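N2152 (Neocallimastix frontalis, PDB 5U22) probably hydrolyses glycosidic bonds of rare arabinosyl substrates, as a polyspecific family 39 glycoside hydrolase from a rumen anaerobic fungus. Local coordinates at residues E147-W152 with F185-E190; K179-S184 with I209-E214; N245-E250 with A262-R267. All coordinates share one frame; numbering follows the deposited sequence.

Interaction 1. Residues E147-W152 with F185-E190. With EDO (1,2-ethanediol), chain D.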
loop_
_atom_site.group_PDB
_atom_site.type_symbol
_atom_site.label_atom_id
_atom_site.label_comp_id
_atom_site.label_asym_id
_atom_site.label_seq_id
_atom_site.Cartn_x
_atom_site.Cartn_y
_atom_site.Cartn_z
ATOM N N GLU A 147 13.791 -3.089 -8.012
ATOM C CA GLU A 147 13.788 -2.506 -9.350
ATOM C C GLU A 147 14.950 -3.014 -10.214
ATOM O O GLU A 147 15.766 -2.216 -10.694
ATOM C CB GLU A 147 13.785 -0.988 -9.273
ATOM C CG GLU A 147 12.590 -0.488 -8.450
ATOM C CD GLU A 147 12.251 0.974 -8.662
ATOM O OE1 GLU A 147 13.147 1.765 -9.047
ATOM O OE2 GLU A 147 11.066 1.330 -8.437
ATOM N N PRO A 148 15.026 -4.320 -10.449
ATOM C CA PRO A 148 16.088 -4.830 -11.325
ATOM C C PRO A 148 16.006 -4.260 -12.724
ATOM O O PRO A 148 17.040 -4.153 -13.402
ATOM C CB PRO A 148 15.845 -6.343 -11.309
ATOM C CG PRO A 148 14.348 -6.467 -11.041
ATOM C CD PRO A 148 14.076 -5.375 -10.051
ATOM N N ASP A 149 14.799 -3.873 -13.168
ATOM C CA ASP A 149 14.620 -3.260 -14.477
ATOM C C ASP A 149 15.228 -1.868 -14.546
ATOM O O ASP A 149 15.323 -1.303 -15.642
ATOM C CB ASP A 149 13.124 -3.231 -14.879
ATOM C CG ASP A 149 12.179 -2.828 -13.740
ATOM O OD1 ASP A 149 12.618 -2.676 -12.584
ATOM O OD2 ASP A 149 10.964 -2.681 -14.025
ATOM N N VAL A 150 15.662 -1.326 -13.410
ATOM C CA VAL A 150 16.375 -0.064 -13.350
ATOM C C VAL A 150 17.824 -0.261 -12.918
ATOM O O VAL A 150 18.722 0.414 -13.428
ATOM C CB VAL A 150 15.652 0.921 -12.404
ATOM C CG1 VAL A 150 16.464 2.201 -12.210
ATOM C CG2 VAL A 150 14.284 1.257 -12.938
ATOM N N THR A 151 18.083 -1.209 -12.008
ATOM C CA THR A 151 19.357 -1.244 -11.297
ATOM C C THR A 151 20.243 -2.443 -11.591
ATOM O O THR A 151 21.426 -2.393 -11.250
ATOM C CB THR A 151 19.134 -1.196 -9.779
ATOM O OG1 THR A 151 18.349 -2.328 -9.363
ATOM C CG2 THR A 151 18.445 0.087 -9.405
ATOM N N TRP A 152 19.731 -3.517 -12.191
ATOM C CA TRP A 152 20.609 -4.640 -12.485
ATOM C C TRP A 152 21.367 -4.397 -13.787
ATOM O O TRP A 152 20.793 -3.945 -14.779
ATOM C CB TRP A 152 19.838 -5.961 -12.566
ATOM C CG TRP A 152 20.843 -7.075 -12.559
ATOM C CD1 TRP A 152 21.354 -7.727 -13.645
ATOM C CD2 TRP A 152 21.560 -7.560 -11.421
ATOM N NE1 TRP A 152 22.314 -8.630 -13.242
ATOM C CE2 TRP A 152 22.458 -8.548 -11.882
ATOM C CE3 TRP A 152 21.515 -7.272 -10.050
ATOM C CZ2 TRP A 152 23.292 -9.255 -11.023
ATOM C CZ3 TRP A 152 22.350 -7.973 -9.196
ATOM C CH2 TRP A 152 23.232 -8.946 -9.685
ATOM N N PHE A 185 9.873 -5.209 -9.649
ATOM C CA PHE A 185 10.017 -4.368 -10.832
ATOM C C PHE A 185 9.625 -2.926 -10.530
ATOM O O PHE A 185 8.678 -2.663 -9.781
ATOM C CB PHE A 185 9.114 -4.844 -11.970
ATOM C CG PHE A 185 9.422 -6.208 -12.507
ATOM C CD1 PHE A 185 10.707 -6.591 -12.808
ATOM C CD2 PHE A 185 8.380 -7.092 -12.778
ATOM C CE1 PHE A 185 10.960 -7.845 -13.341
ATOM C CE2 PHE A 185 8.629 -8.352 -13.303
ATOM C CZ PHE A 185 9.923 -8.724 -13.589
ATOM N N SER A 186 10.325 -1.984 -11.174
ATOM C CA SER A 186 9.949 -0.578 -11.042
ATOM C C SER A 186 8.589 -0.295 -11.671
ATOM O O SER A 186 7.833 0.557 -11.181
ATOM C CB SER A 186 11.002 0.312 -11.677
ATOM O OG SER A 186 10.620 1.659 -11.536
ATOM N N TRP A 187 8.277 -0.960 -12.775
ATOM C CA TRP A 187 6.965 -0.834 -13.386
ATOM C C TRP A 187 6.550 -2.185 -13.942
ATOM O O TRP A 187 7.390 -3.027 -14.276
ATOM C CB TRP A 187 6.936 0.236 -14.492
ATOM C CG TRP A 187 7.776 -0.110 -15.688
ATOM C CD1 TRP A 187 7.374 -0.778 -16.816
ATOM C CD2 TRP A 187 9.162 0.187 -15.871
ATOM N NE1 TRP A 187 8.434 -0.918 -17.688
ATOM C CE2 TRP A 187 9.539 -0.327 -17.134
ATOM C CE3 TRP A 187 10.123 0.843 -15.092
ATOM C CZ2 TRP A 187 10.837 -0.209 -17.629
ATOM C CZ3 TRP A 187 11.416 0.960 -15.586
ATOM C CH2 TRP A 187 11.761 0.435 -16.843
ATOM N N TYR A 188 5.241 -2.387 -14.030
ATOM C CA TYR A 188 4.718 -3.641 -14.549
ATOM C C TYR A 188 4.724 -3.626 -16.074
ATOM O O TYR A 188 4.325 -2.638 -16.702
ATOM C CB TYR A 188 3.299 -3.884 -14.028
ATOM C CG TYR A 188 2.785 -5.245 -14.423
ATOM C CD1 TYR A 188 2.938 -6.335 -13.576
ATOM C CD2 TYR A 188 2.181 -5.445 -15.657
ATOM C CE1 TYR A 188 2.482 -7.602 -13.951
ATOM C CE2 TYR A 188 1.727 -6.690 -16.043
ATOM C CZ TYR A 188 1.879 -7.765 -15.184
ATOM O OH TYR A 188 1.426 -9.002 -15.576
ATOM N N GLU A 189 5.170 -4.729 -16.672
ATOM C CA GLU A 189 4.973 -4.961 -18.099
ATOM C C GLU A 189 4.808 -6.462 -18.301
ATOM O O GLU A 189 5.485 -7.254 -17.647
ATOM C CB GLU A 189 6.138 -4.396 -18.924
ATOM C CG GLU A 189 5.881 -4.352 -20.412
ATOM C CD GLU A 189 6.182 -5.672 -21.088
ATOM O OE1 GLU A 189 7.204 -6.298 -20.718
ATOM O OE2 GLU A 189 5.393 -6.088 -21.976
ATOM N N GLU A 190 3.892 -6.851 -19.188
ATOM C CA GLU A 190 3.460 -8.247 -19.212
ATOM C C GLU A 190 4.565 -9.189 -19.679
ATOM O O GLU A 190 4.744 -10.270 -19.101
ATOM C CB GLU A 190 2.222 -8.391 -20.082
ATOM C CG GLU A 190 1.683 -9.796 -20.141
ATOM C CD GLU A 190 0.333 -9.842 -20.797
ATOM O OE1 GLU A 190 -0.661 -9.456 -20.140
ATOM O OE2 GLU A 190 0.272 -10.216 -21.984
HETATM C C1 EDO D . 0.147 -5.382 -19.017
HETATM O O1 EDO D . -1.146 -4.894 -18.811
HETATM C C2 EDO D . 1.001 -4.238 -19.505
HETATM O O2 EDO D . 2.150 -4.814 -20.115
#
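The carboxylate of Asp-149 grips the backbone N-H of Ser-186 and, weakly, that of Trp-187. Asp-149 OD1 accepts from Ser-186 N at 2.8 Å on its syn lone pair, almost straight at 173°. Asp-149 OD2 receives a weak second share of that N-H and a weak bond from Trp-187 N, 3.4 Å away. With CG set between backbone N and carbonyl carbon (chi1 43°), the short side chain reaches the turning backbone. OD2 also lies over one face of the Trp-187 indole and forms a salt bridge with Lys-192. Glu-147 lays its extended chain alongside Ser-186, its CD 3.3 Å from Ser-186 CB; Ser-186 OG approaches Glu-147 OE2 weakly, and His-213 is the stronger partner of that oxygen. At the far end of the loop, Glu-190 N donates to O2 of a 1,2-ethanediol at 2.8 Å.

Apolar contacts are fewer. Pro-148, which suits the first turn of helix 148-151, where a missing N-H costs no helical bond, puts CG 4.0 Å from Phe-185 CD1. Val-150 CG2 lies 3.6 Å from Ser-186 CB.

Asp-149 thus holds the loop, while Glu-147 OE1 bonds a buffer molecule, probably, like the diol, from the crystallisation liquor, consistent with a nearby active-site pocket.

Interaction 2. Residues K179-S184 with I209-E214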
loop_
_atom_site.group_PDB
_atom_site.type_symbol
_atom_site.label_atom_id
_atom_site.label_comp_id
_atom_site.label_asym_id
_atom_site.label_seq_id
_atom_site.Cartn_x
_atom_site.Cartn_y
_atom_site.Cartn_z
ATOM N N LYS A 179 9.127 -15.860 4.112
ATOM C CA LYS A 179 8.671 -15.612 2.753
ATOM C C LYS A 179 9.765 -14.943 1.934
ATOM O O LYS A 179 10.579 -14.178 2.456
ATOM C CB LYS A 179 7.436 -14.722 2.760
ATOM C CG LYS A 179 6.287 -15.279 3.586
ATOM C CD LYS A 179 5.527 -16.317 2.795
ATOM C CE LYS A 179 4.268 -16.761 3.524
ATOM N NZ LYS A 179 4.599 -17.531 4.741
ATOM N N ILE A 180 9.769 -15.235 0.634
ATOM C CA ILE A 180 10.663 -14.592 -0.326
ATOM C C ILE A 180 9.825 -13.724 -1.257
ATOM O O ILE A 180 8.824 -14.186 -1.823
ATOM C CB ILE A 180 11.485 -15.626 -1.107
ATOM C CG1 ILE A 180 12.416 -16.380 -0.149
ATOM C CG2 ILE A 180 12.315 -14.932 -2.180
ATOM C CD1 ILE A 180 13.192 -17.534 -0.817
ATOM N N ILE A 181 10.243 -12.470 -1.432
ATOM C CA ILE A 181 9.443 -11.438 -2.082
ATOM C C ILE A 181 10.181 -10.927 -3.309
ATOM O O ILE A 181 11.371 -10.607 -3.231
ATOM C CB ILE A 181 9.169 -10.266 -1.122
ATOM C CG1 ILE A 181 8.386 -10.726 0.103
ATOM C CG2 ILE A 181 8.425 -9.127 -1.841
ATOM C CD1 ILE A 181 8.367 -9.674 1.210
ATOM N N GLY A 182 9.473 -10.809 -4.428
ATOM C CA GLY A 182 10.049 -10.165 -5.599
ATOM C C GLY A 182 9.170 -10.356 -6.813
ATOM O O GLY A 182 8.070 -10.888 -6.697
ATOM N N PRO A 183 9.653 -9.956 -7.993
ATOM C CA PRO A 183 10.997 -9.454 -8.294
ATOM C C PRO A 183 11.165 -7.947 -8.126
ATOM O O PRO A 183 12.244 -7.454 -8.422
ATOM C CB PRO A 183 11.174 -9.846 -9.756
ATOM C CG PRO A 183 9.800 -9.692 -10.321
ATOM C CD PRO A 183 8.830 -10.066 -9.212
ATOM N N SER A 184 10.118 -7.241 -7.687
ATOM C CA SER A 184 10.205 -5.824 -7.304
ATOM C C SER A 184 10.465 -4.897 -8.496
ATOM O O SER A 184 11.163 -3.889 -8.362
ATOM C CB SER A 184 11.268 -5.611 -6.221
ATOM O OG SER A 184 11.113 -6.569 -5.179
ATOM N N ILE A 209 5.615 -14.171 -2.393
ATOM C CA ILE A 209 4.819 -12.958 -2.529
ATOM C C ILE A 209 5.360 -12.212 -3.743
ATOM O O ILE A 209 6.555 -11.885 -3.790
ATOM C CB ILE A 209 4.896 -12.072 -1.270
ATOM C CG1 ILE A 209 4.617 -12.893 -0.002
ATOM C CG2 ILE A 209 3.916 -10.906 -1.378
ATOM C CD1 ILE A 209 4.909 -12.146 1.306
ATOM N N ILE A 210 4.494 -11.966 -4.731
ATOM C CA ILE A 210 4.894 -11.279 -5.955
ATOM C C ILE A 210 4.902 -9.780 -5.692
ATOM O O ILE A 210 4.014 -9.246 -5.020
ATOM C CB ILE A 210 3.952 -11.652 -7.118
ATOM C CG1 ILE A 210 4.559 -11.274 -8.474
ATOM C CG2 ILE A 210 2.573 -11.008 -6.951
ATOM C CD1 ILE A 210 5.704 -12.203 -8.894
ATOM N N ALA A 211 5.917 -9.088 -6.203
ATOM C CA ALA A 211 6.104 -7.682 -5.892
ATOM C C ALA A 211 6.430 -6.896 -7.150
ATOM O O ALA A 211 7.266 -7.316 -7.956
ATOM C CB ALA A 211 7.251 -7.487 -4.881
ATOM N N TRP A 212 5.781 -5.744 -7.299
ATOM C CA TRP A 212 6.232 -4.726 -8.237
ATOM C C TRP A 212 5.759 -3.374 -7.730
ATOM O O TRP A 212 5.047 -3.282 -6.725
ATOM C CB TRP A 212 5.733 -4.989 -9.662
ATOM C CG TRP A 212 4.257 -4.864 -9.922
ATOM C CD1 TRP A 212 3.575 -3.730 -10.307
ATOM C CD2 TRP A 212 3.286 -5.922 -9.888
ATOM N NE1 TRP A 212 2.241 -4.028 -10.491
ATOM C CE2 TRP A 212 2.038 -5.361 -10.244
ATOM C CE3 TRP A 212 3.353 -7.290 -9.583
ATOM C CZ2 TRP A 212 0.857 -6.121 -10.295
ATOM C CZ3 TRP A 212 2.189 -8.049 -9.650
ATOM C CH2 TRP A 212 0.953 -7.460 -10.005
ATOM N N HIS A 213 6.155 -2.325 -8.443
ATOM C CA HIS A 213 5.874 -0.954 -8.049
ATOM C C HIS A 213 4.871 -0.326 -9.002
ATOM O O HIS A 213 4.815 -0.669 -10.186
ATOM C CB HIS A 213 7.160 -0.142 -8.020
ATOM C CG HIS A 213 8.158 -0.665 -7.039
ATOM N ND1 HIS A 213 9.480 -0.273 -7.031
ATOM C CD2 HIS A 213 8.021 -1.560 -6.030
ATOM C CE1 HIS A 213 10.111 -0.905 -6.057
ATOM N NE2 HIS A 213 9.251 -1.697 -5.439
ATOM N N GLU A 214 4.068 0.597 -8.471
ATOM C CA GLU A 214 3.091 1.349 -9.269
ATOM C C GLU A 214 3.342 2.831 -9.006
ATOM O O GLU A 214 2.648 3.483 -8.218
ATOM C CB GLU A 214 1.644 0.934 -8.948
ATOM C CG GLU A 214 1.289 -0.509 -9.360
ATOM C CD GLU A 214 1.118 -0.688 -10.872
ATOM O OE1 GLU A 214 1.471 0.233 -11.655
ATOM O OE2 GLU A 214 0.614 -1.766 -11.269
#
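Ile-181 and Ile-209 lie side by side on one face of the sheet, pointing the same way. Followed outward, Ile-181 CB is 4.1 Å from Ile-209 O. Its CG1, anti to the carbonyl carbon (chi1 -61°), meets Ile-209 CD1 at 3.9 Å, while the Ile-181 CG2 branch runs to Ala-211 CB at 3.6 Å; Ile-209 CD1 also touches Lys-179 CB. Beta-branched isoleucines suit this buried strand face, and the small methyl of Ala-211 leaves room for CG2.

The strands are parallel neighbours, joined through helix 190-202 in a right-handed beta-alpha-beta crossover of the TIM barrel. Gly-182 N donates to Ile-209 O nearly along the C=O axis. Farther on the geometry changes: Ala-211 N lies 2.8 Å from Gly-182 O but well above its carbonyl plane, and Ser-184 N approaches Ala-211 O similarly. Pro-183, which follows a cis peptide bond and lacks an N-H, sits between these two bonds with CD 3.8 Å from Ile-210 CD1.

At the C-terminal end, Ser-184 O lies over one face of the His-213 imidazole, 3.9 Å from His-213 CE1, and Ser-184 OG bonds Glu-143. Trp-212 NE1 donates in its own ring plane to Glu-214 OE2, meeting it from above the carboxylate plane; that oxygen also bonds His-224.

Interaction 3. Residues N245-E250 with A262-R267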
loop_
_atom_site.group_PDB
_atom_site.type_symbol
_atom_site.label_atom_id
_atom_site.label_comp_id
_atom_site.label_asym_id
_atom_site.label_seq_id
_atom_site.Cartn_x
_atom_site.Cartn_y
_atom_site.Cartn_z
ATOM N N ASN A 245 4.821 -2.691 -3.306
ATOM C CA ASN A 245 5.489 -2.147 -2.136
ATOM C C ASN A 245 6.157 -0.808 -2.398
ATOM O O ASN A 245 6.921 -0.338 -1.550
ATOM C CB ASN A 245 6.467 -3.170 -1.517
ATOM C CG ASN A 245 7.518 -3.683 -2.482
ATOM O OD1 ASN A 245 7.810 -3.060 -3.505
ATOM N ND2 ASN A 245 8.121 -4.820 -2.138
ATOM N N GLU A 246 5.844 -0.171 -3.529
ATOM C CA GLU A 246 5.974 1.276 -3.711
ATOM C C GLU A 246 4.835 1.728 -4.606
ATOM O O GLU A 246 4.664 1.172 -5.692
ATOM C CB GLU A 246 7.314 1.669 -4.350
ATOM C CG GLU A 246 8.550 1.328 -3.483
ATOM C CD GLU A 246 9.830 1.858 -4.085
ATOM O OE1 GLU A 246 9.750 2.904 -4.754
ATOM O OE2 GLU A 246 10.899 1.231 -3.900
ATOM N N TYR A 247 4.059 2.726 -4.172
ATOM C CA TYR A 247 3.020 3.262 -5.048
ATOM C C TYR A 247 2.864 4.765 -4.870
ATOM O O TYR A 247 2.955 5.282 -3.755
ATOM C CB TYR A 247 1.653 2.580 -4.829
ATOM C CG TYR A 247 0.931 2.817 -3.507
ATOM C CD1 TYR A 247 1.011 1.889 -2.471
ATOM C CD2 TYR A 247 0.097 3.918 -3.330
ATOM C CE1 TYR A 247 0.327 2.080 -1.278
ATOM C CE2 TYR A 247 -0.581 4.122 -2.144
ATOM C CZ TYR A 247 -0.473 3.202 -1.127
ATOM O OH TYR A 247 -1.158 3.400 0.047
ATOM N N CYS A 248 2.593 5.451 -5.980
ATOM C CA CYS A 248 2.444 6.904 -5.989
ATOM C C CYS A 248 1.891 7.318 -7.338
ATOM O O CYS A 248 2.126 6.644 -8.342
ATOM C CB CYS A 248 3.792 7.596 -5.748
ATOM S SG CYS A 248 3.731 9.386 -5.469
ATOM N N ASP A 249 1.145 8.421 -7.348
ATOM C CA ASP A 249 0.804 9.075 -8.602
ATOM C C ASP A 249 2.072 9.373 -9.396
ATOM O O ASP A 249 3.157 9.528 -8.827
ATOM C CB ASP A 249 0.050 10.381 -8.325
ATOM C CG ASP A 249 -0.475 11.016 -9.590
ATOM O OD1 ASP A 249 -1.528 10.558 -10.071
ATOM O OD2 ASP A 249 0.173 11.940 -10.124
ATOM N N GLU A 250 1.931 9.467 -10.725
ATOM C CA GLU A 250 3.074 9.818 -11.568
ATOM C C GLU A 250 3.749 11.105 -11.107
ATOM O O GLU A 250 4.976 11.236 -11.210
ATOM C CB GLU A 250 2.637 9.941 -13.036
ATOM C CG GLU A 250 1.583 11.033 -13.326
ATOM C CD GLU A 250 0.727 10.709 -14.550
ATOM O OE1 GLU A 250 0.003 9.693 -14.508
ATOM O OE2 GLU A 250 0.784 11.458 -15.556
ATOM N N ALA A 262 -6.769 7.801 -2.490
ATOM C CA ALA A 262 -8.051 7.101 -2.491
ATOM C C ALA A 262 -8.155 6.110 -3.643
ATOM O O ALA A 262 -8.779 5.054 -3.504
ATOM C CB ALA A 262 -9.197 8.106 -2.578
ATOM N N ARG A 263 -7.561 6.435 -4.789
ATOM C CA ARG A 263 -7.692 5.570 -5.956
ATOM C C ARG A 263 -6.854 4.310 -5.812
ATOM O O ARG A 263 -7.291 3.222 -6.201
ATOM C CB ARG A 263 -7.290 6.331 -7.217
ATOM C CG ARG A 263 -8.007 7.656 -7.401
ATOM C CD ARG A 263 -7.281 8.517 -8.463
ATOM N NE ARG A 263 -5.877 8.779 -8.131
ATOM C CZ ARG A 263 -5.032 9.395 -8.946
ATOM N NH1 ARG A 263 -5.457 9.815 -10.136
ATOM N NH2 ARG A 263 -3.763 9.594 -8.574
ATOM N N PHE A 264 -5.639 4.436 -5.274
ATOM C CA PHE A 264 -4.819 3.252 -5.025
ATOM C C PHE A 264 -5.477 2.354 -3.989
ATOM O O PHE A 264 -5.541 1.127 -4.145
ATOM C CB PHE A 264 -3.429 3.665 -4.544
ATOM C CG PHE A 264 -2.561 4.294 -5.613
ATOM C CD1 PHE A 264 -1.838 3.501 -6.491
ATOM C CD2 PHE A 264 -2.460 5.671 -5.728
ATOM C CE1 PHE A 264 -1.035 4.061 -7.467
ATOM C CE2 PHE A 264 -1.654 6.251 -6.710
ATOM C CZ PHE A 264 -0.941 5.445 -7.582
ATOM N N ILE A 265 -5.968 2.961 -2.914
ATOM C CA ILE A 265 -6.662 2.199 -1.886
ATOM C C ILE A 265 -7.851 1.460 -2.488
ATOM O O ILE A 265 -8.010 0.248 -2.303
ATOM C CB ILE A 265 -7.089 3.130 -0.738
ATOM C CG1 ILE A 265 -5.865 3.591 0.060
ATOM C CG2 ILE A 265 -8.118 2.447 0.151
ATOM C CD1 ILE A 265 -6.131 4.778 0.979
ATOM N N GLY A 266 -8.702 2.176 -3.223
ATOM C CA GLY A 266 -9.865 1.530 -3.809
ATOM C C GLY A 266 -9.501 0.370 -4.716
ATOM O O GLY A 266 -10.095 -0.709 -4.631
ATOM N N ARG A 267 -8.492 0.562 -5.572
ATOM C CA ARG A 267 -8.171 -0.468 -6.555
ATOM C C ARG A 267 -7.411 -1.628 -5.925
ATOM O O ARG A 267 -7.689 -2.788 -6.243
ATOM C CB ARG A 267 -7.403 0.158 -7.727
ATOM C CG ARG A 267 -8.286 1.109 -8.533
ATOM C CD ARG A 267 -7.516 2.081 -9.419
ATOM N NE ARG A 267 -8.354 3.233 -9.758
ATOM C CZ ARG A 267 -8.026 4.177 -10.634
ATOM N NH1 ARG A 267 -6.867 4.110 -11.287
ATOM N NH2 ARG A 267 -8.858 5.193 -10.856
HETATM O O HOH W 1 -3.662 11.773 -11.299
#
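Tyr-247 and Phe-264 form the aromatic half of this contact, their side chains running antiparallel past one another. Tyr-247 CD2 comes over one face of the Phe-264 ring, 3.5 Å from Phe-264 CG; the ring planes are inclined at 33°. The far end of the phenyl reaches the backbone, with Phe-264 CZ 3.4 Å from Cys-248 O and CE2 3.6 Å from Asp-249 N, so a flat, apolar ring lies between the helix and the chain leaving the strand. Asp-249 OD1 receives Arg-263 NH2 at 2.9 Å in a salt bridge. The nitrogen arrives on the anti side of the carboxylate, 27° out of its plane, with the oxygen near the guanidinium plane. A water donates to Asp-249 OD1 and accepts from Arg-263 NH1.

A second shell fixes these groups. Arg-263, bent at chi3 (-58°) to bring its head to the aspartate, also donates to Lys-327 O and Ser-260 OG, while Asp-249 OD2 takes the N-H of Asn-251. The Tyr-247 hydroxyl bonds Ala-40 O and Tyr-306.

Strand 242-247, helix 258-270 and strand 275-278 form a beta-alpha-beta unit of the TIM barrel; this contact packs the helix against the C-terminal end of strand 242-247 and the loop that follows.

Interactions 2 and 3 are buried, whereas interaction 1 is partly buried and includes the exposed Trp-187. Interactions 1 and 2 both use strand 180-185 and its continuation, and a probable backbone hydrogen bond from Glu-147 N to Ser-184 O, 2.8 Å long, joins them. Interactions 2 and 3 reach neighbouring strands of the parallel sheet, joined by Glu-214 N to Glu-246 O. The chemistry follows the place: backbone bonds with aliphatic packing between strands in interaction 2, aromatic packing with a salt bridge between strand end and helix in interaction 3, and a carboxylate gripping loop N-H groups in interaction 1. Glu-147 and Glu-246 both bond the bound buffer molecule, consistent with a shared pocket at the C-terminal ends of the barrel strands.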